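Local coordinates for protein superoxide dismutase (Candida albicans, PDB 4GUN) that probably disproportionates superoxide into hydrogen peroxide and oxygen at a protein-bound manganese ion, at residues A[6-11]-A[75-80]; A[38-43]-A[153-158]; A[80-85]-A[201-206]; A[121-126]-A[190-195]. The protein carries 2 engineered substitutions. All blocks are in the same frame, centred on the assembly; numbering follows the deposited sequence.

Interaction 1: residues A[6-11]-A[75-80]. With MN (manganese (II) ion), chain Q.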
loop_
_atom_site.group_PDB
_atom_site.type_symbol
_atom_site.label_atom_id
_atom_site.label_comp_id
_atom_site.label_asym_id
_atom_site.label_seq_id
_atom_site.Cartn_x
_atom_site.Cartn_y
_atom_site.Cartn_z
ATOM N N GLU A 6 5.063 -16.876 -25.109
ATOM C CA GLU A 6 4.918 -16.009 -23.936
ATOM C C GLU A 6 3.447 -15.724 -23.615
ATOM O O GLU A 6 3.148 -15.267 -22.509
ATOM C CB GLU A 6 5.654 -14.669 -24.151
ATOM C CG GLU A 6 7.157 -14.781 -24.363
ATOM C CD GLU A 6 7.831 -13.498 -24.813
ATOM O OE1 GLU A 6 7.135 -12.622 -25.373
ATOM O OE2 GLU A 6 9.056 -13.364 -24.600
ATOM N N LYS A 7 2.542 -15.959 -24.591
ATOM C CA LYS A 7 1.107 -15.702 -24.470
ATOM C C LYS A 7 0.441 -16.693 -23.546
ATOM O O LYS A 7 0.686 -17.891 -23.671
ATOM C CB LYS A 7 0.436 -15.787 -25.851
ATOM C CG LYS A 7 0.522 -14.516 -26.676
ATOM C CD LYS A 7 -0.297 -14.620 -27.964
ATOM C CE LYS A 7 -1.771 -14.339 -27.766
ATOM N NZ LYS A 7 -2.514 -14.335 -29.056
ATOM N N ILE A 8 -0.421 -16.205 -22.635
ATOM C CA ILE A 8 -1.207 -17.062 -21.746
ATOM C C ILE A 8 -2.606 -17.252 -22.358
ATOM O O ILE A 8 -3.042 -16.448 -23.194
ATOM C CB ILE A 8 -1.273 -16.563 -20.269
ATOM C CG1 ILE A 8 -2.016 -15.215 -20.138
ATOM C CG2 ILE A 8 0.139 -16.528 -19.636
ATOM C CD1 ILE A 8 -2.501 -14.864 -18.783
ATOM N N SER A 9 -3.308 -18.310 -21.938
ATOM C CA SER A 9 -4.645 -18.581 -22.451
ATOM C C SER A 9 -5.578 -18.991 -21.338
ATOM O O SER A 9 -5.127 -19.328 -20.241
ATOM C CB SER A 9 -4.592 -19.607 -23.584
ATOM O OG SER A 9 -4.087 -20.853 -23.143
ATOM N N LEU A 10 -6.880 -18.906 -21.590
ATOM C CA LEU A 10 -7.882 -19.285 -20.606
ATOM C C LEU A 10 -7.783 -20.797 -20.373
ATOM O O LEU A 10 -7.826 -21.533 -21.353
ATOM C CB LEU A 10 -9.286 -18.908 -21.115
ATOM C CG LEU A 10 -10.449 -19.079 -20.135
ATOM C CD1 LEU A 10 -10.419 -18.011 -19.077
ATOM C CD2 LEU A 10 -11.790 -19.013 -20.878
ATOM N N PRO A 11 -7.615 -21.287 -19.116
ATOM C CA PRO A 11 -7.530 -22.747 -18.909
ATOM C C PRO A 11 -8.881 -23.437 -19.115
ATOM O O PRO A 11 -9.937 -22.795 -19.043
ATOM C CB PRO A 11 -7.070 -22.867 -17.454
ATOM C CG PRO A 11 -7.670 -21.658 -16.783
ATOM C CD PRO A 11 -7.542 -20.562 -17.829
ATOM N N GLY A 75 -1.444 -11.751 -11.878
ATOM C CA GLY A 75 -1.969 -12.221 -10.599
ATOM C C GLY A 75 -3.383 -12.751 -10.743
ATOM O O GLY A 75 -3.703 -13.816 -10.219
ATOM N N GLY A 76 -4.222 -12.016 -11.476
ATOM C CA GLY A 76 -5.605 -12.418 -11.734
ATOM C C GLY A 76 -5.701 -13.760 -12.426
ATOM O O GLY A 76 -6.525 -14.586 -12.052
ATOM N N HIS A 77 -4.824 -13.999 -13.421
ATOM C CA HIS A 77 -4.782 -15.280 -14.148
ATOM C C HIS A 77 -4.364 -16.421 -13.226
ATOM O O HIS A 77 -5.005 -17.475 -13.233
ATOM C CB HIS A 77 -3.823 -15.214 -15.347
ATOM C CG HIS A 77 -3.599 -16.549 -16.000
ATOM N ND1 HIS A 77 -4.620 -17.200 -16.707
ATOM C CD2 HIS A 77 -2.465 -17.286 -16.091
ATOM C CE1 HIS A 77 -4.072 -18.316 -17.172
ATOM N NE2 HIS A 77 -2.788 -18.426 -16.803
ATOM N N THR A 78 -3.291 -16.191 -12.433
ATOM C CA THR A 78 -2.738 -17.163 -11.481
ATOM C C THR A 78 -3.769 -17.508 -10.408
ATOM O O THR A 78 -3.990 -18.696 -10.134
ATOM C CB THR A 78 -1.442 -16.613 -10.858
ATOM O OG1 THR A 78 -0.483 -16.439 -11.897
ATOM C CG2 THR A 78 -0.877 -17.527 -9.762
ATOM N N ASN A 79 -4.398 -16.480 -9.817
ATOM C CA ASN A 79 -5.414 -16.663 -8.750
ATOM C C ASN A 79 -6.651 -17.425 -9.241
ATOM O O ASN A 79 -7.083 -18.373 -8.583
ATOM C CB ASN A 79 -5.805 -15.323 -8.127
ATOM C CG ASN A 79 -4.728 -14.685 -7.262
ATOM O OD1 ASN A 79 -3.828 -15.358 -6.758
ATOM N ND2 ASN A 79 -4.818 -13.372 -7.041
ATOM N N HIS A 80 -7.218 -17.011 -10.388
ATOM C CA HIS A 80 -8.386 -17.675 -10.952
ATOM C C HIS A 80 -8.103 -19.124 -11.371
ATOM O O HIS A 80 -8.899 -19.990 -11.040
ATOM C CB HIS A 80 -9.058 -16.817 -12.036
ATOM C CG HIS A 80 -9.781 -15.631 -11.454
ATOM N ND1 HIS A 80 -9.132 -14.431 -11.224
ATOM C CD2 HIS A 80 -11.051 -15.525 -10.997
ATOM C CE1 HIS A 80 -10.035 -13.623 -10.695
ATOM N NE2 HIS A 80 -11.213 -14.225 -10.567
HETATM MN MN MN Q . -12.690 -13.354 -9.304
HETATM O O HOH W 1 -11.280 -12.080 -8.277
#
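An extended, irregular chain carries I8, S9 and P11 past H77 on helix 60-85, with the CB atoms of I8 and P11 set toward the helix and that of S9 away from it. This N-terminal arm belongs to the alpha-hairpin domain of the iron/manganese superoxide dismutases and lies along the hairpin helices. With chi1 at 65°, CG1 of I8 falls between the backbone N and the carbonyl carbon; the side chains of I8 and H77 point at one another, and I8 CD1 is delivered over one face of the imidazole. It sits 3.6 Å from the centroid of the H77 ring and 20° off its normal, a CH-pi contact displaced toward CG. The other neighbours come obliquely: S9 O lies 3.4 Å from H77 CE1, and P11 CD adds a looser contact at the same carbon. No hydrogen bond crosses here. The ring is instead tied through ND1 to H37 of helix 26-56, while L60 of the second subunit packs on both I8 and H77. One turn on, the side chain of H80 leads away to the metal, where NE2 binds manganese at 2.1 Å beside H32, D170, H174 and a water. The G76 O atom receives H80 ND1 at 2.7 Å and H80 N at 3.0 Å, the two donors arriving from opposite faces of its carbonyl plane.

Interaction 2: residues A[38-43]-A[153-158]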
loop_
_atom_site.group_PDB
_atom_site.type_symbol
_atom_site.label_atom_id
_atom_site.label_comp_id
_atom_site.label_asym_id
_atom_site.label_seq_id
_atom_site.Cartn_x
_atom_site.Cartn_y
_atom_site.Cartn_z
ATOM N N VAL A 38 -11.119 -14.034 -18.515
ATOM C CA VAL A 38 -10.792 -13.632 -19.903
ATOM C C VAL A 38 -10.137 -12.228 -19.949
ATOM O O VAL A 38 -9.213 -12.009 -20.736
ATOM C CB VAL A 38 -12.055 -13.740 -20.814
ATOM C CG1 VAL A 38 -11.920 -12.891 -22.080
ATOM C CG2 VAL A 38 -12.345 -15.193 -21.177
ATOM N N ALA A 39 -10.636 -11.277 -19.117
ATOM C CA ALA A 39 -10.100 -9.909 -19.043
ATOM C C ALA A 39 -8.658 -9.895 -18.500
ATOM O O ALA A 39 -7.829 -9.125 -18.987
ATOM C CB ALA A 39 -11.010 -9.019 -18.200
ATOM N N TYR A 40 -8.337 -10.778 -17.546
ATOM C CA TYR A 40 -6.956 -10.893 -17.055
ATOM C C TYR A 40 -6.043 -11.578 -18.102
ATOM O O TYR A 40 -4.882 -11.200 -18.210
ATOM C CB TYR A 40 -6.888 -11.632 -15.706
ATOM C CG TYR A 40 -7.741 -11.020 -14.615
ATOM C CD1 TYR A 40 -7.521 -9.716 -14.178
ATOM C CD2 TYR A 40 -8.705 -11.773 -13.957
ATOM C CE1 TYR A 40 -8.290 -9.154 -13.166
ATOM C CE2 TYR A 40 -9.505 -11.212 -12.961
ATOM C CZ TYR A 40 -9.283 -9.909 -12.555
ATOM O OH TYR A 40 -10.069 -9.370 -11.565
ATOM N N VAL A 41 -6.555 -12.575 -18.870
ATOM C CA VAL A 41 -5.777 -13.246 -19.932
ATOM C C VAL A 41 -5.333 -12.190 -20.981
ATOM O O VAL A 41 -4.161 -12.146 -21.400
ATOM C CB VAL A 41 -6.589 -14.413 -20.591
ATOM C CG1 VAL A 41 -5.924 -14.901 -21.893
ATOM C CG2 VAL A 41 -6.765 -15.579 -19.621
ATOM N N ASN A 42 -6.296 -11.352 -21.402
ATOM C CA ASN A 42 -6.082 -10.303 -22.384
ATOM C C ASN A 42 -5.171 -9.195 -21.863
ATOM O O ASN A 42 -4.255 -8.767 -22.580
ATOM C CB ASN A 42 -7.429 -9.754 -22.876
ATOM C CG ASN A 42 -8.162 -10.750 -23.746
ATOM O OD1 ASN A 42 -7.551 -11.657 -24.329
ATOM N ND2 ASN A 42 -9.482 -10.585 -23.888
ATOM N N GLY A 43 -5.420 -8.775 -20.615
ATOM C CA GLY A 43 -4.669 -7.739 -19.938
ATOM C C GLY A 43 -3.209 -8.110 -19.789
ATOM O O GLY A 43 -2.341 -7.286 -20.071
ATOM N N ALA A 153 -4.625 -8.435 -1.299
ATOM C CA ALA A 153 -5.589 -7.443 -1.769
ATOM C C ALA A 153 -5.640 -7.546 -3.272
ATOM O O ALA A 153 -4.617 -7.860 -3.882
ATOM C CB ALA A 153 -5.149 -6.045 -1.344
ATOM N N ASN A 154 -6.819 -7.276 -3.882
ATOM C CA ASN A 154 -6.986 -7.230 -5.333
ATOM C C ASN A 154 -6.535 -8.505 -6.030
ATOM O O ASN A 154 -7.070 -9.573 -5.721
ATOM C CB ASN A 154 -6.312 -5.951 -5.919
ATOM C CG ASN A 154 -6.901 -4.674 -5.370
ATOM O OD1 ASN A 154 -8.048 -4.642 -4.947
ATOM N ND2 ASN A 154 -6.136 -3.587 -5.363
ATOM N N GLN A 155 -5.559 -8.412 -6.964
ATOM C CA GLN A 155 -5.033 -9.595 -7.647
ATOM C C GLN A 155 -3.629 -9.970 -7.196
ATOM O O GLN A 155 -2.939 -10.711 -7.884
ATOM C CB GLN A 155 -5.189 -9.566 -9.177
ATOM C CG GLN A 155 -6.648 -9.602 -9.697
ATOM C CD GLN A 155 -7.503 -10.760 -9.198
ATOM O OE1 GLN A 155 -7.023 -11.798 -8.723
ATOM N NE2 GLN A 155 -8.802 -10.607 -9.315
ATOM N N ASP A 156 -3.226 -9.499 -6.004
ATOM C CA ASP A 156 -1.939 -9.889 -5.422
ATOM C C ASP A 156 -2.020 -11.417 -5.130
ATOM O O ASP A 156 -3.111 -11.956 -4.894
ATOM C CB ASP A 156 -1.624 -9.045 -4.167
ATOM C CG ASP A 156 -1.455 -7.550 -4.443
ATOM O OD1 ASP A 156 -1.397 -7.163 -5.633
ATOM O OD2 ASP A 156 -1.380 -6.768 -3.472
ATOM N N THR A 157 -0.898 -12.122 -5.265
ATOM C CA THR A 157 -0.881 -13.587 -5.135
ATOM C C THR A 157 0.202 -14.100 -4.194
ATOM O O THR A 157 0.955 -13.311 -3.634
ATOM C CB THR A 157 -0.794 -14.219 -6.548
ATOM O OG1 THR A 157 -1.153 -15.605 -6.474
ATOM C CG2 THR A 157 0.580 -14.038 -7.213
ATOM N N ILE A 158 0.315 -15.430 -4.078
ATOM C CA ILE A 158 1.382 -16.085 -3.318
ATOM C C ILE A 158 2.543 -16.224 -4.304
ATOM O O ILE A 158 2.554 -17.130 -5.134
ATOM C CB ILE A 158 0.893 -17.422 -2.689
ATOM C CG1 ILE A 158 -0.373 -17.194 -1.798
ATOM C CG2 ILE A 158 2.010 -18.128 -1.897
ATOM C CD1 ILE A 158 -0.318 -16.019 -0.789
#
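The phenol ring of Y40 and the carboxamide of Q155 stand 62° apart, and Q155 NE2 comes obliquely to the hydroxyl end of the ring; F72 meets this ring edge-to-face, and the imidazole of the manganese ligand H80 also packs against it. Y40 projects from helix 26-56 of the alpha-hairpin domain. Q155 sits in a type II' beta turn from A153 to D156 in the C-terminal domain, so this buried pair bridges the two domains beside the metal. CG of Q155 lies 3.9 Å from Y40 CE1, and a bend at chi2 then turns the amide across the phenol, toward the hydroxyl. Q155 NE2 donates to Y40 OH over 2.9 Å, but the bond is bent to 131° and the oxygen lies 32° out of the amide plane. At the other end of the amide, OE1 accepts from N79 ND2. Gripped at both ends, the amide has its orientation fixed, and the Y40 oxygen serves as an acceptor, consistent with the second-shell Tyr-Gln pair of manganese superoxide dismutases.

Interaction 3: residues A[80-85]-A[201-206]. With MN (manganese (II) ion), chain Q; SO4 (sulfate ion), chain R.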
loop_
_atom_site.group_PDB
_atom_site.type_symbol
_atom_site.label_atom_id
_atom_site.label_comp_id
_atom_site.label_asym_id
_atom_site.label_seq_id
_atom_site.Cartn_x
_atom_site.Cartn_y
_atom_site.Cartn_z
ATOM N N HIS A 80 -7.218 -17.011 -10.388
ATOM C CA HIS A 80 -8.386 -17.675 -10.952
ATOM C C HIS A 80 -8.103 -19.124 -11.371
ATOM O O HIS A 80 -8.899 -19.990 -11.040
ATOM C CB HIS A 80 -9.058 -16.817 -12.036
ATOM C CG HIS A 80 -9.781 -15.631 -11.454
ATOM N ND1 HIS A 80 -9.132 -14.431 -11.224
ATOM C CD2 HIS A 80 -11.051 -15.525 -10.997
ATOM C CE1 HIS A 80 -10.035 -13.623 -10.695
ATOM N NE2 HIS A 80 -11.213 -14.225 -10.567
ATOM N N SER A 81 -6.927 -19.401 -11.986
ATOM C CA SER A 81 -6.490 -20.763 -12.365
ATOM C C SER A 81 -6.405 -21.684 -11.149
ATOM O O SER A 81 -6.830 -22.845 -11.230
ATOM C CB SER A 81 -5.141 -20.738 -13.087
ATOM O OG SER A 81 -5.276 -20.145 -14.367
ATOM N N LEU A 82 -5.881 -21.161 -10.012
ATOM C CA LEU A 82 -5.813 -21.898 -8.737
ATOM C C LEU A 82 -7.235 -22.137 -8.239
ATOM O O LEU A 82 -7.557 -23.228 -7.777
ATOM C CB LEU A 82 -5.035 -21.126 -7.658
ATOM C CG LEU A 82 -3.514 -20.983 -7.805
ATOM C CD1 LEU A 82 -3.008 -19.781 -7.010
ATOM C CD2 LEU A 82 -2.774 -22.263 -7.365
ATOM N N PHE A 83 -8.084 -21.109 -8.342
ATOM C CA PHE A 83 -9.471 -21.163 -7.871
ATOM C C PHE A 83 -10.275 -22.269 -8.560
ATOM O O PHE A 83 -10.811 -23.137 -7.866
ATOM C CB PHE A 83 -10.135 -19.788 -8.000
ATOM C CG PHE A 83 -11.463 -19.594 -7.308
ATOM C CD1 PHE A 83 -11.598 -19.827 -5.940
ATOM C CD2 PHE A 83 -12.557 -19.083 -8.002
ATOM C CE1 PHE A 83 -12.824 -19.607 -5.291
ATOM C CE2 PHE A 83 -13.775 -18.848 -7.347
ATOM C CZ PHE A 83 -13.907 -19.128 -6.009
ATOM N N TRP A 84 -10.299 -22.297 -9.903
ATOM C CA TRP A 84 -11.060 -23.319 -10.631
ATOM C C TRP A 84 -10.595 -24.749 -10.312
ATOM O O TRP A 84 -11.428 -25.661 -10.251
ATOM C CB TRP A 84 -11.087 -23.093 -12.153
ATOM C CG TRP A 84 -11.192 -21.669 -12.647
ATOM C CD1 TRP A 84 -10.423 -21.092 -13.612
ATOM C CD2 TRP A 84 -12.162 -20.675 -12.257
ATOM N NE1 TRP A 84 -10.854 -19.811 -13.861
ATOM C CE2 TRP A 84 -11.889 -19.511 -13.008
ATOM C CE3 TRP A 84 -13.204 -20.641 -11.308
ATOM C CZ2 TRP A 84 -12.604 -18.322 -12.835
ATOM C CZ3 TRP A 84 -13.935 -19.474 -11.166
ATOM C CH2 TRP A 84 -13.599 -18.317 -11.886
ATOM N N LYS A 85 -9.268 -24.919 -10.090
ATOM C CA LYS A 85 -8.648 -26.197 -9.744
ATOM C C LYS A 85 -8.950 -26.653 -8.341
ATOM O O LYS A 85 -8.939 -27.865 -8.106
ATOM C CB LYS A 85 -7.144 -26.221 -10.066
ATOM C CG LYS A 85 -6.824 -26.366 -11.557
ATOM C CD LYS A 85 -6.932 -27.802 -12.031
ATOM C CE LYS A 85 -6.335 -28.034 -13.397
ATOM N NZ LYS A 85 -6.270 -29.488 -13.710
ATOM N N GLU A 201 -4.223 -31.526 -1.456
ATOM C CA GLU A 201 -3.287 -32.595 -1.095
ATOM C C GLU A 201 -2.141 -32.690 -2.126
ATOM O O GLU A 201 -0.970 -32.756 -1.749
ATOM C CB GLU A 201 -4.016 -33.950 -1.068
ATOM C CG GLU A 201 -4.970 -34.165 0.085
ATOM C CD GLU A 201 -5.667 -35.510 0.048
ATOM O OE1 GLU A 201 -5.182 -36.429 -0.648
ATOM O OE2 GLU A 201 -6.724 -35.636 0.699
ATOM N N SER A 202 -2.485 -32.702 -3.422
ATOM C CA SER A 202 -1.502 -32.774 -4.506
ATOM C C SER A 202 -0.558 -31.556 -4.469
ATOM O O SER A 202 0.654 -31.724 -4.634
ATOM C CB SER A 202 -2.211 -32.860 -5.857
ATOM O OG SER A 202 -1.272 -32.968 -6.912
ATOM N N ARG A 203 -1.105 -30.344 -4.222
ATOM C CA ARG A 203 -0.321 -29.107 -4.145
ATOM C C ARG A 203 0.700 -29.138 -3.018
ATOM O O ARG A 203 1.844 -28.722 -3.221
ATOM C CB ARG A 203 -1.234 -27.891 -4.010
ATOM C CG ARG A 203 -1.927 -27.546 -5.295
ATOM C CD ARG A 203 -2.915 -26.440 -5.078
ATOM N NE ARG A 203 -3.657 -26.134 -6.299
ATOM C CZ ARG A 203 -4.717 -25.340 -6.344
ATOM N NH1 ARG A 203 -5.179 -24.770 -5.235
ATOM N NH2 ARG A 203 -5.357 -25.149 -7.481
ATOM N N TYR A 204 0.298 -29.642 -1.846
ATOM C CA TYR A 204 1.162 -29.776 -0.674
ATOM C C TYR A 204 2.353 -30.742 -0.945
ATOM O O TYR A 204 3.495 -30.445 -0.572
ATOM C CB TYR A 204 0.356 -30.266 0.541
ATOM C CG TYR A 204 1.116 -30.144 1.846
ATOM C CD1 TYR A 204 1.953 -31.170 2.289
ATOM C CD2 TYR A 204 1.034 -28.991 2.617
ATOM C CE1 TYR A 204 2.707 -31.036 3.453
ATOM C CE2 TYR A 204 1.777 -28.854 3.792
ATOM C CZ TYR A 204 2.621 -29.872 4.197
ATOM O OH TYR A 204 3.343 -29.742 5.360
ATOM N N SER A 205 2.059 -31.898 -1.563
ATOM C CA SER A 205 3.024 -32.972 -1.847
ATOM C C SER A 205 3.915 -32.746 -3.058
ATOM O O SER A 205 4.978 -33.369 -3.141
ATOM C CB SER A 205 2.289 -34.298 -1.984
ATOM O OG SER A 205 1.689 -34.582 -0.732
ATOM N N ALA A 206 3.477 -31.883 -4.003
ATOM C CA ALA A 206 4.160 -31.562 -5.275
ATOM C C ALA A 206 5.669 -31.374 -5.183
ATOM O O ALA A 206 6.147 -30.754 -4.244
ATOM C CB ALA A 206 3.521 -30.339 -5.925
HETATM MN MN MN Q . -12.690 -13.354 -9.304
HETATM S S SO4 R . 0.625 -37.744 -0.252
HETATM O O1 SO4 R . 1.976 -38.019 -0.736
HETATM O O2 SO4 R . 0.722 -37.032 1.009
HETATM O O3 SO4 R . -0.107 -36.937 -1.234
HETATM O O4 SO4 R . -0.107 -38.994 -0.040
HETATM O O HOH W 1 -11.280 -12.080 -8.277
#
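The polar part of this contact is one nearly straight hydrogen bond, from R203 NH2 to the backbone L82 O, 2.9 Å long with an angle of 171° at the hydrogen. NH2 lies in the carbonyl plane on a lone pair, and the oxygen is almost in the guanidinium plane. The nonpolar part is L82 CD2, resting over one face of the guanidinium at its centre, 3.8 Å from R203 CZ; K85 CB comes obliquely to R203 NH2 at 3.3 Å. The reach is possible because the R203 chain is extended from CG to NE. A salt bridge from R203 NE to E199 lies outside the two segments, and R203 NH1 bonds N86 OD1. In this way the C-terminal helix 197-205 is fastened to the last turn of helix 60-85, joining the C-terminal domain to the alpha-hairpin domain at the surface. All three guanidinium nitrogens thus have partners, and the positive group, placed at the carboxyl end of helix 60-85, probably gains from the partial negative charge there.

Interaction 4: residues A[121-126]-A[190-195]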
loop_
_atom_site.group_PDB
_atom_site.type_symbol
_atom_site.label_atom_id
_atom_site.label_comp_id
_atom_site.label_asym_id
_atom_site.label_seq_id
_atom_site.Cartn_x
_atom_site.Cartn_y
_atom_site.Cartn_z
ATOM N N ILE A 121 -10.823 -20.607 10.901
ATOM C CA ILE A 121 -9.740 -19.619 10.843
ATOM C C ILE A 121 -9.746 -18.909 9.470
ATOM O O ILE A 121 -9.695 -17.678 9.429
ATOM C CB ILE A 121 -8.370 -20.244 11.221
ATOM C CG1 ILE A 121 -8.342 -20.629 12.710
ATOM C CG2 ILE A 121 -7.218 -19.296 10.891
ATOM C CD1 ILE A 121 -7.368 -21.743 13.056
ATOM N N THR A 122 -9.869 -19.672 8.372
ATOM C CA THR A 122 -9.942 -19.101 7.025
ATOM C C THR A 122 -11.174 -18.194 6.854
ATOM O O THR A 122 -11.071 -17.127 6.245
ATOM C CB THR A 122 -9.903 -20.194 5.940
ATOM O OG1 THR A 122 -8.766 -21.034 6.144
ATOM C CG2 THR A 122 -9.845 -19.609 4.527
ATOM N N ASN A 123 -12.333 -18.629 7.377
ATOM C CA ASN A 123 -13.558 -17.844 7.272
ATOM C C ASN A 123 -13.425 -16.530 8.037
ATOM O O ASN A 123 -13.956 -15.521 7.572
ATOM C CB ASN A 123 -14.786 -18.652 7.696
ATOM C CG ASN A 123 -15.230 -19.677 6.686
ATOM O OD1 ASN A 123 -14.952 -19.587 5.485
ATOM N ND2 ASN A 123 -15.913 -20.707 7.158
ATOM N N SER A 124 -12.657 -16.537 9.168
ATOM C CA SER A 124 -12.362 -15.351 9.983
ATOM C C SER A 124 -11.458 -14.383 9.199
ATOM O O SER A 124 -11.689 -13.179 9.233
ATOM C CB SER A 124 -11.734 -15.732 11.323
ATOM O OG SER A 124 -12.740 -15.943 12.300
ATOM N N LYS A 125 -10.448 -14.913 8.480
ATOM C CA LYS A 125 -9.569 -14.117 7.619
ATOM C C LYS A 125 -10.350 -13.515 6.455
ATOM O O LYS A 125 -10.174 -12.337 6.151
ATOM C CB LYS A 125 -8.390 -14.945 7.086
ATOM C CG LYS A 125 -7.205 -15.066 8.048
ATOM C CD LYS A 125 -6.351 -13.792 8.129
ATOM C CE LYS A 125 -4.866 -14.046 8.264
ATOM N NZ LYS A 125 -4.521 -14.952 9.400
ATOM N N LEU A 126 -11.221 -14.320 5.811
ATOM C CA LEU A 126 -12.057 -13.868 4.685
ATOM C C LEU A 126 -12.981 -12.729 5.124
ATOM O O LEU A 126 -13.073 -11.739 4.412
ATOM C CB LEU A 126 -12.866 -15.050 4.075
ATOM C CG LEU A 126 -12.096 -16.006 3.208
ATOM C CD1 LEU A 126 -12.742 -17.392 3.198
ATOM C CD2 LEU A 126 -11.871 -15.412 1.796
ATOM N N ALA A 190 -20.806 -21.259 2.593
ATOM C CA ALA A 190 -21.224 -22.124 1.494
ATOM C C ALA A 190 -20.143 -22.733 0.594
ATOM O O ALA A 190 -20.328 -23.862 0.141
ATOM C CB ALA A 190 -22.260 -21.411 0.650
ATOM N N ILE A 191 -19.070 -21.989 0.283
ATOM C CA ILE A 191 -18.020 -22.434 -0.658
ATOM C C ILE A 191 -17.296 -23.728 -0.254
ATOM O O ILE A 191 -16.864 -24.470 -1.131
ATOM C CB ILE A 191 -17.023 -21.275 -1.035
ATOM C CG1 ILE A 191 -16.228 -21.604 -2.344
ATOM C CG2 ILE A 191 -16.096 -20.911 0.129
ATOM C CD1 ILE A 191 -15.620 -20.405 -3.052
ATOM N N TRP A 192 -17.134 -23.976 1.056
ATOM C CA TRP A 192 -16.440 -25.170 1.554
ATOM C C TRP A 192 -17.063 -26.497 1.107
ATOM O O TRP A 192 -16.345 -27.475 0.957
ATOM C CB TRP A 192 -16.219 -25.095 3.067
ATOM C CG TRP A 192 -15.354 -23.930 3.432
ATOM C CD1 TRP A 192 -15.771 -22.718 3.894
ATOM C CD2 TRP A 192 -13.941 -23.822 3.238
ATOM N NE1 TRP A 192 -14.696 -21.885 4.077
ATOM C CE2 TRP A 192 -13.558 -22.529 3.659
ATOM C CE3 TRP A 192 -12.946 -24.715 2.792
ATOM C CZ2 TRP A 192 -12.228 -22.101 3.643
ATOM C CZ3 TRP A 192 -11.631 -24.273 2.728
ATOM C CH2 TRP A 192 -11.281 -22.979 3.146
ATOM N N ASN A 193 -18.373 -26.485 0.793
ATOM C CA ASN A 193 -19.130 -27.617 0.256
ATOM C C ASN A 193 -18.651 -28.012 -1.171
ATOM O O ASN A 193 -18.892 -29.134 -1.599
ATOM C CB ASN A 193 -20.613 -27.302 0.255
ATOM C CG ASN A 193 -21.193 -27.057 1.621
ATOM O OD1 ASN A 193 -21.367 -27.975 2.416
ATOM N ND2 ASN A 193 -21.482 -25.805 1.940
ATOM N N VAL A 194 -17.948 -27.111 -1.880
ATOM C CA VAL A 194 -17.413 -27.400 -3.232
ATOM C C VAL A 194 -15.901 -27.268 -3.329
ATOM O O VAL A 194 -15.354 -27.219 -4.437
ATOM C CB VAL A 194 -18.160 -26.688 -4.409
ATOM C CG1 VAL A 194 -19.553 -27.276 -4.621
ATOM C CG2 VAL A 194 -18.203 -25.167 -4.228
ATOM N N ILE A 195 -15.215 -27.222 -2.175
ATOM C CA ILE A 195 -13.761 -27.123 -2.172
ATOM C C ILE A 195 -13.139 -28.480 -2.501
ATOM O O ILE A 195 -13.509 -29.495 -1.914
ATOM C CB ILE A 195 -13.216 -26.445 -0.885
ATOM C CG1 ILE A 195 -13.496 -24.909 -0.890
ATOM C CG2 ILE A 195 -11.728 -26.758 -0.630
ATOM C CD1 ILE A 195 -12.910 -24.067 -2.091
#
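W192 turns the edge of its indole toward helix 115-127, so that N123 and T122 both meet it near the ring plane. N123 and W192 run alongside one another in opposing senses, with amide and indole planes 65° apart. The indole NE1 of W192 donates to N123 OD1 over 2.7 Å at 164°, a short and fairly straight bond that satisfies the buried N-H; the acceptor lies close to the ring plane, whereas the donor is tilted from the carbonyl plane of the amide. Farther along the same edge, T122 crosses the indole obliquely and sets CG2 3.6 Å from W192 CZ2. CG2, anti to the backbone N, is the branch that meets the indole, while OG1 turns back to L118 O in its own helix. The contact lies within the C-terminal alpha/beta domain of the iron/manganese superoxide dismutase fold, joining helix 115-127 to the 3-10 turn that follows helix 184-191, and I137 of the central strand 133-140 touches both T122 and W192. Next to W192, I191 CG2 lies over one face of the indole, toward its rim. In the 3-10 turn at 192-193, N193 ND2 donates to A190 O at 2.9 Å, reaching it from above the carbonyl plane.

How the interactions relate
Interactions 1, 2 and 3 converge on H80, which interactions 1 and 3 share. H80 CE1 lies 3.4 Å from Y40 CE2 and 3.5 Å from Q155 NE2, so the pair of interaction 2 packs against a metal ligand. Interactions 1 and 2, with centres about 8 Å apart, are also joined by a probable hydrogen bond between N79 OD1 and T157 OG1 at 2.7 Å. Interaction 3 continues helix 60-85 away from the manganese; its centre is about 14 Å from that of interaction 1. Interaction 4 is remote from interactions 1 and 2, about 23 and 21 Å between centres, but meets interaction 3 where F83 CZ packs 3.6 Å from I191 CD1.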